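Local coordinates for glycerol dehydrogenase (Schizosaccharomyces pombe, PDB 1TA9), which catalyses the NAD-dependent oxidation of glycerol to dihydroxyacetone at a zinc site, in the assimilation of glycerol, at residues R224-V238 and R330-Q344. Residues are numbered along the deposited sequence; the frame is centred on the assembly and turned at random.
Sequences RFLISGIGDALSTWV and RLMHGEKVAYGTLVQ. With K (potassium ion), chain J; ZN (zinc ion), chain I.
D232 and H333 meet at the zinc ion, probably the catalytic one, in a buried helix-helix contact in the helical part of this iron-containing alcohol dehydrogenase fold. Helices 224-238 and 333-344, parts of longer helices, run at 35° to each other, their axes 6.8 Å apart at the closest. This close approach is made possible by G334 and G231, where a CB would run into S228 O and G334 O respectively; G334 CA lies 3.0 Å from S228 O in a CA-H...O contact. S228 OG, turned anti to its own N (chi1 174°), accepts a bond from G334 N. D232 OD2 and H333 NE2 each bind zinc at 2.2 Å, with H315 as the third protein ligand; the carboxylate and imidazole planes stand nearly perpendicular. D232 O binds potassium too, as do T236 OG1, S235 OG and D182, and D232 OD2 itself, 3.3 Å from potassium, connects the two metals. Within helix 333-347, V337 CG2 lies over one face of the H333 ring, toward its rim.

From helix 223-245, the extended R224 forms a side-on salt bridge with E335, in the first turn of the other helix: NE donates to OE2 and NH2 to OE1, each on its syn side and close to the guanidinium plane. R224 NH2 also reaches R330 O (2.8 Å), while NH1 is held by S439 O and S442 O; together these bonds fix the guanidinium's rotation. A methionine in place of R224 would probably leave the buried E335 carboxylate without its opposite charge and R330 O without this donor. E335 OE1 takes a second bond from M332 N, from above the carboxylate plane. The M332 side chain lies over one guanidinium face of R224 and ends in a CH-pi contact, its CE 3.7 Å from the F225 ring centroid and 18° off the normal.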
loop_
_atom_site.group_PDB
_atom_site.type_symbol
_atom_site.label_atom_id
_atom_site.label_comp_id
_atom_site.label_asym_id
_atom_site.label_seq_id
_atom_site.Cartn_x
_atom_site.Cartn_y
_atom_site.Cartn_z
ATOM N N ARG B 224 -27.716 0.314 -29.144
ATOM C CA ARG B 224 -28.583 -0.140 -28.059
ATOM C C ARG B 224 -28.407 -1.660 -27.896
ATOM O O ARG B 224 -28.456 -2.184 -26.785
ATOM C CB ARG B 224 -30.052 0.185 -28.359
ATOM C CG ARG B 224 -31.008 -0.267 -27.266
ATOM C CD ARG B 224 -32.480 -0.165 -27.672
ATOM N NE ARG B 224 -33.346 -0.705 -26.622
ATOM C CZ ARG B 224 -34.641 -0.967 -26.764
ATOM N NH1 ARG B 224 -35.249 -0.744 -27.924
ATOM N NH2 ARG B 224 -35.329 -1.460 -25.743
ATOM N N PHE B 225 -28.188 -2.361 -29.005
ATOM C CA PHE B 225 -28.001 -3.813 -28.965
ATOM C C PHE B 225 -26.748 -4.219 -28.185
ATOM O O PHE B 225 -26.784 -5.139 -27.363
ATOM C CB PHE B 225 -27.917 -4.378 -30.387
ATOM C CG PHE B 225 -29.240 -4.443 -31.093
ATOM C CD1 PHE B 225 -30.151 -5.455 -30.798
ATOM C CD2 PHE B 225 -29.585 -3.484 -32.038
ATOM C CE1 PHE B 225 -31.391 -5.512 -31.436
ATOM C CE2 PHE B 225 -30.825 -3.528 -32.684
ATOM C CZ PHE B 225 -31.728 -4.543 -32.381
ATOM N N LEU B 226 -25.636 -3.542 -28.456
ATOM C CA LEU B 226 -24.381 -3.839 -27.767
ATOM C C LEU B 226 -24.544 -3.592 -26.273
ATOM O O LEU B 226 -24.077 -4.378 -25.450
ATOM C CB LEU B 226 -23.244 -2.957 -28.302
ATOM C CG LEU B 226 -21.881 -3.144 -27.617
ATOM C CD1 LEU B 226 -21.306 -4.503 -27.998
ATOM C CD2 LEU B 226 -20.920 -2.038 -28.034
ATOM N N ILE B 227 -25.207 -2.490 -25.933
ATOM C CA ILE B 227 -25.427 -2.129 -24.543
ATOM C C ILE B 227 -26.261 -3.192 -23.836
ATOM O O ILE B 227 -26.017 -3.506 -22.672
ATOM C CB ILE B 227 -26.100 -0.745 -24.439
ATOM C CG1 ILE B 227 -25.108 0.323 -24.908
ATOM C CG2 ILE B 227 -26.542 -0.476 -23.003
ATOM C CD1 ILE B 227 -25.687 1.714 -25.071
ATOM N N SER B 228 -27.238 -3.749 -24.539
ATOM C CA SER B 228 -28.061 -4.797 -23.955
ATOM C C SER B 228 -27.157 -5.994 -23.643
ATOM O O SER B 228 -27.296 -6.639 -22.608
ATOM C CB SER B 228 -29.157 -5.214 -24.932
ATOM O OG SER B 228 -29.871 -6.320 -24.420
ATOM N N GLY B 229 -26.227 -6.278 -24.550
ATOM C CA GLY B 229 -25.303 -7.377 -24.341
ATOM C C GLY B 229 -24.373 -7.110 -23.171
ATOM O O GLY B 229 -23.933 -8.036 -22.497
ATOM N N ILE B 230 -24.047 -5.843 -22.940
ATOM C CA ILE B 230 -23.177 -5.480 -21.822
ATOM C C ILE B 230 -23.965 -5.725 -20.538
ATOM O O ILE B 230 -23.429 -6.220 -19.542
ATOM C CB ILE B 230 -22.751 -3.989 -21.914
ATOM C CG1 ILE B 230 -21.757 -3.817 -23.067
ATOM C CG2 ILE B 230 -22.158 -3.515 -20.585
ATOM C CD1 ILE B 230 -21.417 -2.370 -23.391
ATOM N N GLY B 231 -25.249 -5.386 -20.575
ATOM C CA GLY B 231 -26.098 -5.589 -19.416
ATOM C C GLY B 231 -26.179 -7.059 -19.060
ATOM O O GLY B 231 -26.151 -7.435 -17.885
ATOM N N ASP B 232 -26.274 -7.903 -20.080
ATOM C CA ASP B 232 -26.350 -9.336 -19.857
ATOM C C ASP B 232 -24.988 -9.822 -19.355
ATOM O O ASP B 232 -24.907 -10.611 -18.416
ATOM C CB ASP B 232 -26.716 -10.056 -21.159
ATOM C CG ASP B 232 -27.299 -11.436 -20.917
ATOM O OD1 ASP B 232 -27.379 -12.237 -21.873
ATOM O OD2 ASP B 232 -27.690 -11.712 -19.765
ATOM N N ALA B 233 -23.916 -9.333 -19.971
ATOM C CA ALA B 233 -22.569 -9.742 -19.583
ATOM C C ALA B 233 -22.231 -9.337 -18.140
ATOM O O ALA B 233 -21.512 -10.054 -17.436
ATOM C CB ALA B 233 -21.546 -9.154 -20.556
ATOM N N LEU B 234 -22.749 -8.196 -17.700
ATOM C CA LEU B 234 -22.497 -7.733 -16.337
ATOM C C LEU B 234 -23.028 -8.672 -15.253
ATOM O O LEU B 234 -22.470 -8.735 -14.159
ATOM C CB LEU B 234 -23.100 -6.340 -16.124
ATOM C CG LEU B 234 -22.270 -5.158 -16.625
ATOM C CD1 LEU B 234 -23.093 -3.878 -16.524
ATOM C CD2 LEU B 234 -20.992 -5.048 -15.804
ATOM N N SER B 235 -24.100 -9.401 -15.538
ATOM C CA SER B 235 -24.651 -10.297 -14.530
ATOM C C SER B 235 -23.878 -11.609 -14.398
ATOM O O SER B 235 -23.964 -12.283 -13.371
ATOM C CB SER B 235 -26.118 -10.607 -14.832
ATOM O OG SER B 235 -26.246 -11.462 -15.948
ATOM N N THR B 236 -23.112 -11.959 -15.426
ATOM C CA THR B 236 -22.354 -13.204 -15.418
ATOM C C THR B 236 -21.477 -13.410 -14.185
ATOM O O THR B 236 -21.615 -14.418 -13.492
ATOM C CB THR B 236 -21.463 -13.327 -16.669
ATOM O OG1 THR B 236 -22.284 -13.299 -17.840
ATOM C CG2 THR B 236 -20.681 -14.634 -16.640
ATOM N N TRP B 237 -20.575 -12.472 -13.914
ATOM C CA TRP B 237 -19.697 -12.613 -12.764
ATOM C C TRP B 237 -20.502 -12.649 -11.467
ATOM O O TRP B 237 -20.236 -13.469 -10.590
ATOM C CB TRP B 237 -18.685 -11.463 -12.709
ATOM C CG TRP B 237 -17.731 -11.564 -11.554
ATOM C CD1 TRP B 237 -16.641 -12.385 -11.453
ATOM C CD2 TRP B 237 -17.799 -10.833 -10.325
ATOM N NE1 TRP B 237 -16.028 -12.207 -10.234
ATOM C CE2 TRP B 237 -16.717 -11.260 -9.523
ATOM C CE3 TRP B 237 -18.671 -9.858 -9.823
ATOM C CZ2 TRP B 237 -16.483 -10.743 -8.243
ATOM C CZ3 TRP B 237 -18.438 -9.343 -8.545
ATOM C CH2 TRP B 237 -17.351 -9.789 -7.773
ATOM N N VAL B 238 -21.489 -11.766 -11.347
ATOM C CA VAL B 238 -22.302 -11.723 -10.139
ATOM C C VAL B 238 -23.025 -13.041 -9.885
ATOM O O VAL B 238 -22.939 -13.602 -8.793
ATOM C CB VAL B 238 -23.360 -10.596 -10.196
ATOM C CG1 VAL B 238 -24.319 -10.731 -9.014
ATOM C CG2 VAL B 238 -22.671 -9.230 -10.168
ATOM N N ARG B 330 -41.064 -3.917 -24.459
ATOM C CA ARG B 330 -40.204 -3.074 -25.281
ATOM C C ARG B 330 -38.758 -3.098 -24.799
ATOM O O ARG B 330 -37.861 -2.607 -25.480
ATOM C CB ARG B 330 -40.737 -1.642 -25.271
ATOM C CG ARG B 330 -42.111 -1.519 -25.919
ATOM C CD ARG B 330 -42.889 -0.326 -25.385
ATOM N NE ARG B 330 -42.141 0.921 -25.493
ATOM C CZ ARG B 330 -42.563 2.082 -25.001
ATOM N NH1 ARG B 330 -43.731 2.147 -24.369
ATOM N NH2 ARG B 330 -41.810 3.171 -25.120
ATOM N N LEU B 331 -38.539 -3.680 -23.626
ATOM C CA LEU B 331 -37.197 -3.774 -23.056
ATOM C C LEU B 331 -36.430 -4.949 -23.651
ATOM O O LEU B 331 -37.001 -6.010 -23.900
ATOM C CB LEU B 331 -37.276 -3.951 -21.536
ATOM C CG LEU B 331 -37.739 -2.752 -20.705
ATOM C CD1 LEU B 331 -38.154 -3.222 -19.317
ATOM C CD2 LEU B 331 -36.616 -1.720 -20.611
ATOM N N MET B 332 -35.139 -4.756 -23.891
ATOM C CA MET B 332 -34.310 -5.832 -24.420
ATOM C C MET B 332 -33.880 -6.692 -23.240
ATOM O O MET B 332 -33.898 -6.241 -22.093
ATOM C CB MET B 332 -33.065 -5.280 -25.117
ATOM C CG MET B 332 -33.334 -4.570 -26.432
ATOM S SD MET B 332 -31.800 -4.174 -27.266
ATOM C CE MET B 332 -32.414 -3.432 -28.807
ATOM N N HIS B 333 -33.482 -7.924 -23.528
ATOM C CA HIS B 333 -33.054 -8.856 -22.495
ATOM C C HIS B 333 -32.036 -8.278 -21.512
ATOM O O HIS B 333 -32.234 -8.338 -20.297
ATOM C CB HIS B 333 -32.461 -10.106 -23.136
ATOM C CG HIS B 333 -32.013 -11.127 -22.142
ATOM N ND1 HIS B 333 -32.893 -11.804 -21.326
ATOM C CD2 HIS B 333 -30.776 -11.560 -21.804
ATOM C CE1 HIS B 333 -32.219 -12.610 -20.528
ATOM N NE2 HIS B 333 -30.932 -12.480 -20.797
ATOM N N GLY B 334 -30.944 -7.733 -22.044
ATOM C CA GLY B 334 -29.907 -7.167 -21.199
ATOM C C GLY B 334 -30.333 -5.974 -20.360
ATOM O O GLY B 334 -29.789 -5.743 -19.277
ATOM N N GLU B 335 -31.289 -5.199 -20.858
ATOM C CA GLU B 335 -31.766 -4.034 -20.125
ATOM C C GLU B 335 -32.472 -4.510 -18.863
ATOM O O GLU B 335 -32.343 -3.905 -17.800
ATOM C CB GLU B 335 -32.696 -3.206 -21.022
ATOM C CG GLU B 335 -32.018 -2.873 -22.355
ATOM C CD GLU B 335 -32.895 -2.115 -23.336
ATOM O OE1 GLU B 335 -34.126 -2.315 -23.322
ATOM O OE2 GLU B 335 -32.338 -1.339 -24.142
ATOM N N LYS B 336 -33.204 -5.610 -18.979
ATOM C CA LYS B 336 -33.902 -6.170 -17.832
ATOM C C LYS B 336 -32.913 -6.878 -16.904
ATOM O O LYS B 336 -32.997 -6.749 -15.685
ATOM C CB LYS B 336 -34.987 -7.150 -18.299
ATOM C CG LYS B 336 -36.184 -6.466 -18.965
ATOM C CD LYS B 336 -37.213 -7.471 -19.483
ATOM C CE LYS B 336 -36.673 -8.284 -20.651
ATOM N NZ LYS B 336 -37.703 -9.202 -21.223
ATOM N N VAL B 337 -31.969 -7.615 -17.484
ATOM C CA VAL B 337 -30.980 -8.339 -16.686
ATOM C C VAL B 337 -30.126 -7.403 -15.837
ATOM O O VAL B 337 -29.785 -7.723 -14.696
ATOM C CB VAL B 337 -30.047 -9.194 -17.580
ATOM C CG1 VAL B 337 -28.858 -9.702 -16.760
ATOM C CG2 VAL B 337 -30.814 -10.381 -18.143
ATOM N N ALA B 338 -29.769 -6.253 -16.396
ATOM C CA ALA B 338 -28.962 -5.288 -15.663
ATOM C C ALA B 338 -29.710 -4.857 -14.401
ATOM O O ALA B 338 -29.138 -4.843 -13.309
ATOM C CB ALA B 338 -28.657 -4.084 -16.540
ATOM N N TYR B 339 -30.987 -4.508 -14.543
ATOM C CA TYR B 339 -31.765 -4.101 -13.377
ATOM C C TYR B 339 -31.833 -5.279 -12.405
ATOM O O TYR B 339 -31.682 -5.108 -11.197
ATOM C CB TYR B 339 -33.185 -3.682 -13.776
ATOM C CG TYR B 339 -33.922 -2.953 -12.670
ATOM C CD1 TYR B 339 -33.841 -1.565 -12.548
ATOM C CD2 TYR B 339 -34.655 -3.655 -11.710
ATOM C CE1 TYR B 339 -34.474 -0.890 -11.499
ATOM C CE2 TYR B 339 -35.287 -2.989 -10.652
ATOM C CZ TYR B 339 -35.192 -1.610 -10.555
ATOM O OH TYR B 339 -35.805 -0.955 -9.506
ATOM N N GLY B 340 -32.057 -6.474 -12.948
ATOM C CA GLY B 340 -32.134 -7.669 -12.125
ATOM C C GLY B 340 -30.848 -7.942 -11.364
ATOM O O GLY B 340 -30.875 -8.504 -10.268
ATOM N N THR B 341 -29.720 -7.549 -11.948
ATOM C CA THR B 341 -28.428 -7.745 -11.304
ATOM C C THR B 341 -28.333 -6.815 -10.093
ATOM O O THR B 341 -27.811 -7.201 -9.048
ATOM C CB THR B 341 -27.271 -7.471 -12.293
ATOM O OG1 THR B 341 -27.371 -8.385 -13.395
ATOM C CG2 THR B 341 -25.914 -7.667 -11.614
ATOM N N LEU B 342 -28.850 -5.596 -10.225
ATOM C CA LEU B 342 -28.828 -4.664 -9.104
ATOM C C LEU B 342 -29.728 -5.207 -8.002
ATOM O O LEU B 342 -29.442 -5.044 -6.814
ATOM C CB LEU B 342 -29.309 -3.275 -9.531
ATOM C CG LEU B 342 -28.373 -2.472 -10.445
ATOM C CD1 LEU B 342 -28.970 -1.087 -10.690
ATOM C CD2 LEU B 342 -26.996 -2.343 -9.803
ATOM N N VAL B 343 -30.822 -5.852 -8.392
ATOM C CA VAL B 343 -31.725 -6.423 -7.405
ATOM C C VAL B 343 -30.986 -7.540 -6.667
ATOM O O VAL B 343 -31.114 -7.669 -5.447
ATOM C CB VAL B 343 -33.006 -7.002 -8.059
ATOM C CG1 VAL B 343 -33.904 -7.613 -6.984
ATOM C CG2 VAL B 343 -33.766 -5.893 -8.800
ATOM N N GLN B 344 -30.206 -8.341 -7.393
ATOM C CA GLN B 344 -29.462 -9.413 -6.728
ATOM C C GLN B 344 -28.467 -8.809 -5.745
ATOM O O GLN B 344 -28.198 -9.382 -4.693
ATOM C CB GLN B 344 -28.706 -10.311 -7.723
ATOM C CG GLN B 344 -27.919 -11.413 -6.989
ATOM C CD GLN B 344 -27.448 -12.546 -7.881
ATOM O OE1 GLN B 344 -28.101 -12.891 -8.866
ATOM N NE2 GLN B 344 -26.318 -13.155 -7.516
HETATM K K K J . -25.295 -13.398 -18.276
HETATM ZN ZN ZN I . -28.997 -13.461 -20.193
HETATM O O HOH W 1 -29.476 -1.118 -24.259
HETATM O O HOH W 2 -25.294 -14.605 -15.996
#